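Local coordinates for sulfate transporter/antisigma-factor antagonist STAS (Planctomyces limnophilus, PDB 3T6O), which probably acts as an anti-sigma factor antagonist, at residues A[18-23]-A[63-68]; A[74-77]-A[83-86]. One frame throughout, in Å; residues are numbered along the deposited sequence.

Contact 1 (A[18-23]-A[63-68])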
loop_
_atom_site.group_PDB
_atom_site.type_symbol
_atom_site.label_atom_id
_atom_site.label_comp_id
_atom_site.label_asym_id
_atom_site.label_seq_id
_atom_site.Cartn_x
_atom_site.Cartn_y
_atom_site.Cartn_z
ATOM N N ILE A 18 17.819 -15.817 -5.809
ATOM C CA ILE A 18 18.255 -14.553 -5.203
ATOM C C ILE A 18 18.925 -14.826 -3.849
ATOM O O ILE A 18 18.319 -15.472 -2.971
ATOM C CB ILE A 18 17.041 -13.647 -4.915
ATOM C CG1 ILE A 18 16.168 -13.495 -6.161
ATOM C CG2 ILE A 18 17.462 -12.327 -4.174
ATOM C CD1 ILE A 18 16.761 -12.841 -7.321
ATOM N N SER A 19 20.162 -14.375 -3.686
ATOM C CA SER A 19 20.899 -14.589 -2.445
ATOM C C SER A 19 21.450 -13.261 -1.934
ATOM O O SER A 19 21.615 -12.292 -2.712
ATOM C CB SER A 19 22.102 -15.532 -2.693
ATOM O OG SER A 19 21.787 -16.633 -3.543
ATOM N N PHE A 20 21.816 -13.263 -0.658
ATOM C CA PHE A 20 22.257 -12.067 0.038
ATOM C C PHE A 20 23.691 -12.139 0.549
ATOM O O PHE A 20 24.027 -13.041 1.269
ATOM C CB PHE A 20 21.310 -11.824 1.212
ATOM C CG PHE A 20 19.910 -11.613 0.765
ATOM C CD1 PHE A 20 19.133 -12.684 0.399
ATOM C CD2 PHE A 20 19.411 -10.342 0.622
ATOM C CE1 PHE A 20 17.881 -12.495 -0.096
ATOM C CE2 PHE A 20 18.147 -10.141 0.127
ATOM C CZ PHE A 20 17.375 -11.209 -0.228
ATOM N N PRO A 21 24.518 -11.155 0.224
ATOM C CA PRO A 21 25.848 -11.010 0.852
ATOM C C PRO A 21 25.784 -10.750 2.331
ATOM O O PRO A 21 24.826 -10.158 2.795
ATOM C CB PRO A 21 26.447 -9.770 0.176
ATOM C CG PRO A 21 25.718 -9.634 -1.106
ATOM C CD PRO A 21 24.392 -10.372 -1.014
ATOM N N ALA A 22 26.815 -11.183 3.052
ATOM C CA ALA A 22 26.961 -10.962 4.510
ATOM C C ALA A 22 26.633 -9.549 5.008
ATOM O O ALA A 22 26.074 -9.396 6.095
ATOM C CB ALA A 22 28.397 -11.384 4.984
ATOM N N VAL A 23 26.931 -8.515 4.230
ATOM C CA VAL A 23 26.584 -7.153 4.647
ATOM C C VAL A 23 25.060 -6.911 4.843
ATOM O O VAL A 23 24.665 -5.907 5.462
ATOM C CB VAL A 23 27.149 -6.088 3.648
ATOM C CG1 VAL A 23 26.248 -5.980 2.392
ATOM C CG2 VAL A 23 27.313 -4.721 4.344
ATOM N N SER A 63 8.414 -5.366 7.431
ATOM C CA SER A 63 7.423 -5.040 6.431
ATOM C C SER A 63 8.026 -4.590 5.115
ATOM O O SER A 63 7.482 -4.928 4.069
ATOM C CB SER A 63 6.450 -3.979 6.932
ATOM O OG SER A 63 7.182 -2.856 7.398
ATOM N N SER A 64 9.116 -3.831 5.158
ATOM C CA SER A 64 9.670 -3.264 3.915
ATOM C C SER A 64 10.131 -4.379 2.990
ATOM O O SER A 64 9.875 -4.350 1.801
ATOM C CB SER A 64 10.916 -2.424 4.178
ATOM O OG SER A 64 10.620 -1.373 5.006
ATOM N N PHE A 65 10.807 -5.369 3.557
ATOM C CA PHE A 65 11.299 -6.464 2.763
ATOM C C PHE A 65 10.181 -7.386 2.323
ATOM O O PHE A 65 10.177 -7.840 1.183
ATOM C CB PHE A 65 12.352 -7.226 3.518
ATOM C CG PHE A 65 12.959 -8.368 2.729
ATOM C CD1 PHE A 65 13.666 -8.132 1.557
ATOM C CD2 PHE A 65 12.799 -9.667 3.146
ATOM C CE1 PHE A 65 14.246 -9.214 0.853
ATOM C CE2 PHE A 65 13.363 -10.739 2.459
ATOM C CZ PHE A 65 14.102 -10.498 1.304
ATOM N N ILE A 66 9.208 -7.650 3.181
ATOM C CA ILE A 66 8.096 -8.493 2.780
ATOM C C ILE A 66 7.346 -7.832 1.634
ATOM O O ILE A 66 6.917 -8.510 0.710
ATOM C CB ILE A 66 7.129 -8.811 3.940
ATOM C CG1 ILE A 66 7.834 -9.703 4.973
ATOM C CG2 ILE A 66 5.899 -9.568 3.419
ATOM C CD1 ILE A 66 6.901 -10.116 6.128
ATOM N N GLU A 67 7.181 -6.517 1.721
ATOM C CA GLU A 67 6.567 -5.739 0.665
ATOM C C GLU A 67 7.319 -5.886 -0.674
ATOM O O GLU A 67 6.693 -6.092 -1.714
ATOM C CB GLU A 67 6.521 -4.257 1.029
ATOM C CG GLU A 67 5.421 -3.898 1.947
ATOM C CD GLU A 67 5.491 -2.423 2.415
ATOM O OE1 GLU A 67 6.335 -1.630 1.862
ATOM O OE2 GLU A 67 4.698 -2.105 3.329
ATOM N N LEU A 68 8.639 -5.793 -0.637
ATOM C CA LEU A 68 9.410 -6.035 -1.887
ATOM C C LEU A 68 9.151 -7.416 -2.456
ATOM O O LEU A 68 8.932 -7.568 -3.646
ATOM C CB LEU A 68 10.907 -5.888 -1.667
ATOM C CG LEU A 68 11.806 -6.001 -2.931
ATOM C CD1 LEU A 68 11.414 -5.005 -4.040
ATOM C CD2 LEU A 68 13.241 -5.791 -2.503
#

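Contact 2 (A[74-77]-A[83-86])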
loop_
_atom_site.group_PDB
_atom_site.type_symbol
_atom_site.label_atom_id
_atom_site.label_comp_id
_atom_site.label_asym_id
_atom_site.label_seq_id
_atom_site.Cartn_x
_atom_site.Cartn_y
_atom_site.Cartn_z
ATOM N N LYS A 74 4.103 -10.755 -7.397
ATOM C CA LYS A 74 3.013 -10.305 -8.282
ATOM C C LYS A 74 3.432 -10.302 -9.763
ATOM O O LYS A 74 2.599 -10.470 -10.671
ATOM C CB LYS A 74 2.524 -8.889 -7.888
ATOM C CG LYS A 74 1.742 -8.843 -6.591
ATOM C CD LYS A 74 1.199 -7.455 -6.281
ATOM C CE LYS A 74 0.611 -7.436 -4.868
ATOM N NZ LYS A 74 0.103 -6.128 -4.352
ATOM N N ARG A 75 4.712 -10.080 -9.998
ATOM C CA ARG A 75 5.232 -10.103 -11.346
ATOM C C ARG A 75 5.256 -11.509 -11.918
ATOM O O ARG A 75 5.084 -11.679 -13.120
ATOM C CB ARG A 75 6.635 -9.465 -11.426
ATOM C CG ARG A 75 6.550 -7.949 -11.539
ATOM C CD ARG A 75 7.775 -7.289 -11.013
ATOM N NE ARG A 75 7.770 -5.849 -11.229
ATOM C CZ ARG A 75 7.114 -4.981 -10.462
ATOM N NH1 ARG A 75 6.409 -5.399 -9.426
ATOM N NH2 ARG A 75 7.197 -3.702 -10.712
ATOM N N ILE A 76 5.474 -12.514 -11.092
ATOM C CA ILE A 76 5.522 -13.860 -11.645
ATOM C C ILE A 76 4.261 -14.716 -11.410
ATOM O O ILE A 76 4.085 -15.719 -12.085
ATOM C CB ILE A 76 6.780 -14.582 -11.201
ATOM C CG1 ILE A 76 6.630 -15.172 -9.847
ATOM C CG2 ILE A 76 8.095 -13.660 -11.233
ATOM C CD1 ILE A 76 7.798 -16.016 -9.561
ATOM N N LYS A 77 3.368 -14.293 -10.514
ATOM C CA LYS A 77 2.266 -15.156 -10.072
ATOM C C LYS A 77 1.238 -15.513 -11.137
ATOM O O LYS A 77 0.544 -16.511 -10.968
ATOM C CB LYS A 77 1.529 -14.566 -8.871
ATOM C CG LYS A 77 0.562 -13.455 -9.199
ATOM C CD LYS A 77 -0.158 -12.944 -7.955
ATOM C CE LYS A 77 -1.504 -12.296 -8.309
ATOM N NZ LYS A 77 -2.614 -13.317 -8.175
ATOM N N VAL A 83 6.464 -20.316 -9.729
ATOM C CA VAL A 83 6.683 -20.681 -8.338
ATOM C C VAL A 83 7.545 -19.625 -7.737
ATOM O O VAL A 83 8.566 -19.258 -8.307
ATOM C CB VAL A 83 7.433 -22.052 -8.149
ATOM C CG1 VAL A 83 7.743 -22.299 -6.661
ATOM C CG2 VAL A 83 6.681 -23.217 -8.786
ATOM N N PHE A 84 7.145 -19.144 -6.572
ATOM C CA PHE A 84 7.909 -18.158 -5.831
ATOM C C PHE A 84 8.118 -18.793 -4.462
ATOM O O PHE A 84 7.138 -18.972 -3.712
ATOM C CB PHE A 84 7.105 -16.849 -5.705
ATOM C CG PHE A 84 7.890 -15.702 -5.103
ATOM C CD1 PHE A 84 7.944 -15.532 -3.755
ATOM C CD2 PHE A 84 8.507 -14.764 -5.910
ATOM C CE1 PHE A 84 8.662 -14.488 -3.178
ATOM C CE2 PHE A 84 9.228 -13.725 -5.369
ATOM C CZ PHE A 84 9.303 -13.583 -3.984
ATOM N N ALA A 85 9.354 -19.183 -4.166
ATOM C CA ALA A 85 9.699 -20.023 -3.003
ATOM C C ALA A 85 10.763 -19.342 -2.130
ATOM O O ALA A 85 11.528 -18.459 -2.559
ATOM C CB ALA A 85 10.198 -21.443 -3.482
ATOM N N LEU A 86 10.801 -19.736 -0.872
ATOM C CA LEU A 86 11.870 -19.305 0.026
ATOM C C LEU A 86 12.670 -20.521 0.495
ATOM O O LEU A 86 12.173 -21.667 0.439
ATOM C CB LEU A 86 11.268 -18.627 1.229
ATOM C CG LEU A 86 10.208 -17.536 1.056
ATOM C CD1 LEU A 86 9.808 -16.992 2.459
ATOM C CD2 LEU A 86 10.691 -16.423 0.190
#

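Contact 1 (A[18-23]-A[63-68])
Phe65 and Phe20 make the whole of this contact, ring against ring; their CA atoms lie 12.6 Å apart, a span bridged by the two side chains. Along the helical segment 63-68, Ser63 and Ser64 come first and face another chain: Ser64 OG is hydrogen-bonded to Glu95 OE2 and Ser63 OG to Gln98 OE1, both of the second subunit. Phe65 follows. Its CG lies anti to the backbone N (chi1 -178°), which extends the ring from the helix toward the end of strand 15-19, and Phe20 reaches out from the opposite direction. Phe65 CZ approaches Phe20 CZ to 3.7 Å, and Phe65 CE1 lies 3.9 Å from the same atom. The ring planes stand at 79° with centroids 5.8 Å apart, an oblique meeting held by apolar packing. Leu27 touches both rings, and Phe61 meets the Phe65 ring as well. Next come Ile66 and Glu67, which pack on His101 of the third subunit, and then Leu68, whose side chain touches Val32 and Phe39 of helix 29-41. The Phe20-Phe65 pair joins the start of helix 63-76 to the loop that follows strand 15-19, helix packed beside sheet as in the alpha/beta STAS fold.

Contact 2 (A[74-77]-A[83-86])
Ile76 meets Phe84 and the carbonyl of Val83 where the chain, having left helix 63-76, re-enters the sheet as strand 83-87. With the preceding parallel strand 50-54, this is a beta-alpha-beta crossover of the STAS fold, and the contact joins the last helical turn to the start of the second strand. The whole contact buries 102 Å², both sides summed, and its close approaches run through one methyl group. The Ile76 CG1 branch sits between the backbone N and the carbonyl carbon (chi1 82°), and the extension beyond it carries CD1 to the strand. There CD1 lies 3.6 Å from Val83 O, a van der Waals approach to a backbone oxygen. The two side chains cross at about a right angle, and the methyl arrives at the edge of the Phe84 ring, near its plane. Val51 and Arg49 add to the packing around Ile76, while Trp106 and Ile53 meet Phe84.

The outer part is looser. The Val83 side chain sets off away from the helix and touches Met119, so that Val83 contributes its carbonyl to the contact. Lys74, Arg75 and Lys77 are partly exposed and serve the assembly: Lys74 NZ forms a salt bridge with Glu104 OE2 of the third subunit, where Lys77 NZ is hydrogen-bonded to Glu104 O, and Arg75 NH1 forms one with Glu95 OE2 of the fourth. Back on the packed side, Ile76 CD1 stands 3.9 Å from Phe84 CD2 and 4.0 Å from Phe84 CB.

Overall arrangement
From the N terminus, the chain passes through strand 8-12 and its antiparallel neighbour 15-19, at whose end contact 1 opens with 18-23. Helix 29-41 and strand 50-54 intervene, and contact 1 closes this long loop, 39 residues between its segments, at the start of helix 63-76. Contact 2 opens at the other end of that helix and closes a short loop of five residues at strand 83-87. The contacts therefore run in series, neither nesting nor crossing. Their centres are 15 Å apart, on opposite sides of the chain's centre. Together they tie the start of the helix to the loop after strand 15-19 and its end to strand 83-87 of the same mixed sheet, and residues of both touch the third subunit.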